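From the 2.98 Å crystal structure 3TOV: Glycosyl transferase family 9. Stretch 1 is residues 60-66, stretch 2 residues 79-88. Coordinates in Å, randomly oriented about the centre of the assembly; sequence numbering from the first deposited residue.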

# COMPACT_ATOMS: atom_id res chain seq x y z
N ASP A 60 19.83 -3.49 -0.53
CA ASP A 60 21.15 -3.32 0.08
C ASP A 60 21.30 -1.89 0.53
O ASP A 60 22.04 -1.60 1.47
CB ASP A 60 22.26 -3.58 -0.94
CG ASP A 60 22.25 -4.99 -1.48
OD1 ASP A 60 22.30 -5.93 -0.67
OD2 ASP A 60 22.17 -5.13 -2.72
N GLU A 61 20.60 -0.99 -0.16
CA GLU A 61 20.84 0.43 -0.00
C GLU A 61 19.61 1.19 -0.44
O GLU A 61 19.13 1.02 -1.56
CB GLU A 61 22.05 0.86 -0.84
CG GLU A 61 22.87 1.98 -0.24
CD GLU A 61 24.16 1.48 0.41
OE1 GLU A 61 24.27 1.54 1.66
OE2 GLU A 61 25.08 1.04 -0.32
N LEU A 62 19.12 2.04 0.46
CA LEU A 62 17.93 2.85 0.24
C LEU A 62 18.29 4.33 0.38
O LEU A 62 18.85 4.76 1.40
CB LEU A 62 16.87 2.48 1.28
CG LEU A 62 15.64 3.36 1.47
CD1 LEU A 62 14.92 3.45 0.18
CD2 LEU A 62 14.76 2.76 2.53
N ILE A 63 17.98 5.11 -0.65
CA ILE A 63 18.32 6.54 -0.66
C ILE A 63 17.07 7.37 -0.97
O ILE A 63 16.37 7.09 -1.96
CB ILE A 63 19.47 6.86 -1.67
CG1 ILE A 63 18.96 7.67 -2.86
CG2 ILE A 63 20.20 5.60 -2.16
CD1 ILE A 63 20.06 7.99 -3.83
N VAL A 64 16.78 8.36 -0.13
CA VAL A 64 15.51 9.08 -0.21
C VAL A 64 15.65 10.45 -0.87
O VAL A 64 16.76 10.90 -1.11
CB VAL A 64 14.88 9.23 1.18
CG1 VAL A 64 15.43 8.17 2.09
CG2 VAL A 64 15.14 10.61 1.75
N VAL A 65 14.54 11.11 -1.20
CA VAL A 65 14.59 12.47 -1.74
C VAL A 65 13.46 13.36 -1.20
O VAL A 65 12.39 12.86 -0.88
CB VAL A 65 14.53 12.50 -3.29
CG1 VAL A 65 15.06 11.23 -3.88
CG2 VAL A 65 13.10 12.76 -3.75
N ASP A 66 13.70 14.67 -1.12
CA ASP A 66 12.64 15.61 -0.75
C ASP A 66 12.09 16.35 -1.96
O ASP A 66 12.56 16.17 -3.07
CB ASP A 66 13.14 16.64 0.27
CG ASP A 66 13.83 15.99 1.45
OD1 ASP A 66 14.67 15.09 1.21
OD2 ASP A 66 13.53 16.37 2.60
N GLU A 79 21.57 15.76 -7.20
CA GLU A 79 22.26 15.41 -5.97
C GLU A 79 22.30 13.90 -5.82
O GLU A 79 23.37 13.30 -5.82
CB GLU A 79 21.55 16.05 -4.77
CG GLU A 79 22.46 16.30 -3.57
CD GLU A 79 22.74 15.05 -2.75
OE1 GLU A 79 21.90 14.11 -2.80
OE2 GLU A 79 23.78 14.99 -2.06
N VAL A 80 21.12 13.29 -5.71
CA VAL A 80 20.98 11.84 -5.59
C VAL A 80 21.82 11.05 -6.61
O VAL A 80 22.49 10.07 -6.25
CB VAL A 80 19.50 11.42 -5.74
CG1 VAL A 80 19.38 10.08 -6.47
CG2 VAL A 80 18.81 11.41 -4.37
N ALA A 81 21.76 11.47 -7.87
CA ALA A 81 22.58 10.86 -8.89
C ALA A 81 24.07 10.91 -8.49
O ALA A 81 24.73 9.88 -8.39
CB ALA A 81 22.34 11.54 -10.23
N ARG A 82 24.58 12.11 -8.24
CA ARG A 82 25.92 12.27 -7.68
C ARG A 82 26.16 11.30 -6.51
O ARG A 82 27.12 10.54 -6.52
CB ARG A 82 26.14 13.70 -7.20
CG ARG A 82 27.51 14.29 -7.51
CD ARG A 82 27.36 15.73 -7.99
NE ARG A 82 26.03 16.26 -7.70
CZ ARG A 82 25.73 17.56 -7.64
NH1 ARG A 82 26.67 18.47 -7.85
NH2 ARG A 82 24.49 17.94 -7.37
N GLU A 83 25.27 11.34 -5.52
CA GLU A 83 25.34 10.47 -4.35
C GLU A 83 25.44 8.99 -4.73
O GLU A 83 26.27 8.26 -4.19
CB GLU A 83 24.13 10.69 -3.44
CG GLU A 83 24.20 9.99 -2.09
CD GLU A 83 22.89 10.10 -1.29
OE1 GLU A 83 22.75 9.38 -0.27
OE2 GLU A 83 22.00 10.90 -1.67
N ILE A 84 24.59 8.56 -5.66
CA ILE A 84 24.61 7.18 -6.12
C ILE A 84 25.95 6.82 -6.75
O ILE A 84 26.50 5.76 -6.50
CB ILE A 84 23.49 6.93 -7.15
CG1 ILE A 84 22.16 6.71 -6.43
CG2 ILE A 84 23.81 5.72 -8.01
CD1 ILE A 84 20.97 6.71 -7.36
N ASN A 85 26.47 7.74 -7.57
CA ASN A 85 27.70 7.51 -8.33
C ASN A 85 28.97 7.60 -7.50
O ASN A 85 30.06 7.25 -7.96
CB ASN A 85 27.79 8.51 -9.48
CG ASN A 85 26.84 8.18 -10.60
OD1 ASN A 85 26.39 7.05 -10.73
ND2 ASN A 85 26.53 9.18 -11.43
N ALA A 86 28.82 8.09 -6.28
CA ALA A 86 29.96 8.15 -5.38
C ALA A 86 30.15 6.78 -4.76
O ALA A 86 31.24 6.45 -4.29
CB ALA A 86 29.73 9.19 -4.31
N LYS A 87 29.09 5.98 -4.77
CA LYS A 87 29.11 4.67 -4.13
C LYS A 87 29.63 3.52 -5.02
O LYS A 87 30.25 2.58 -4.52
CB LYS A 87 27.73 4.34 -3.58
CG LYS A 87 27.53 2.88 -3.19
CD LYS A 87 26.05 2.58 -2.93
CE LYS A 87 25.15 2.94 -4.13
NZ LYS A 87 23.71 2.62 -3.86
N GLY A 88 29.40 3.59 -6.33
CA GLY A 88 29.82 2.52 -7.22
C GLY A 88 29.31 2.69 -8.64
O GLY A 88 28.37 3.45 -8.88

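How do the two backbones lie? A strand through Glu 61 and Leu 62 runs nearly antiparallel to the helix, at 162° between directions, with axes 9.8 Å apart at closest approach. No hydrogen bond crosses the gap; the helix keeps to its own pattern, as in the bond from Ile 84 N to Val 80 O (2.7 Å), and side chains fill the space between.

What sits at the centre? Ile 63 points its CB toward the helix and, with chi2 t, extends CD1 to 3.4 Å from Val 80 CG1 and 3.6 Å from Ile 84 CG1. Its chi1 of 111° lies between the usual wells, yet CD1 touches both residues. Ile 84 leaves its backbone sideways, but chi1 m brings its CG1 to Ile 63 CD1, and chi2 t leaves its CD1 close by.

How does Val 80 serve two neighbours? Both branches pack on Ile 63 CD1, Val 80 CG1 at 3.4 Å and CG2 at 3.7 Å, and Val 80 CG2 also lies 3.8 Å from Val 65 CG1, all apolar contact.

Does charge help at the other end? Lys 87 is extended through chi1 and chi2 (t, t), turns at chi3 (p) and passes beside Glu 61, placing CD 3.2 Å from Glu 61 OE2. Lys 87 NZ remains 4.1 Å from that oxygen, so the opposite charges can attract without forming a salt bridge.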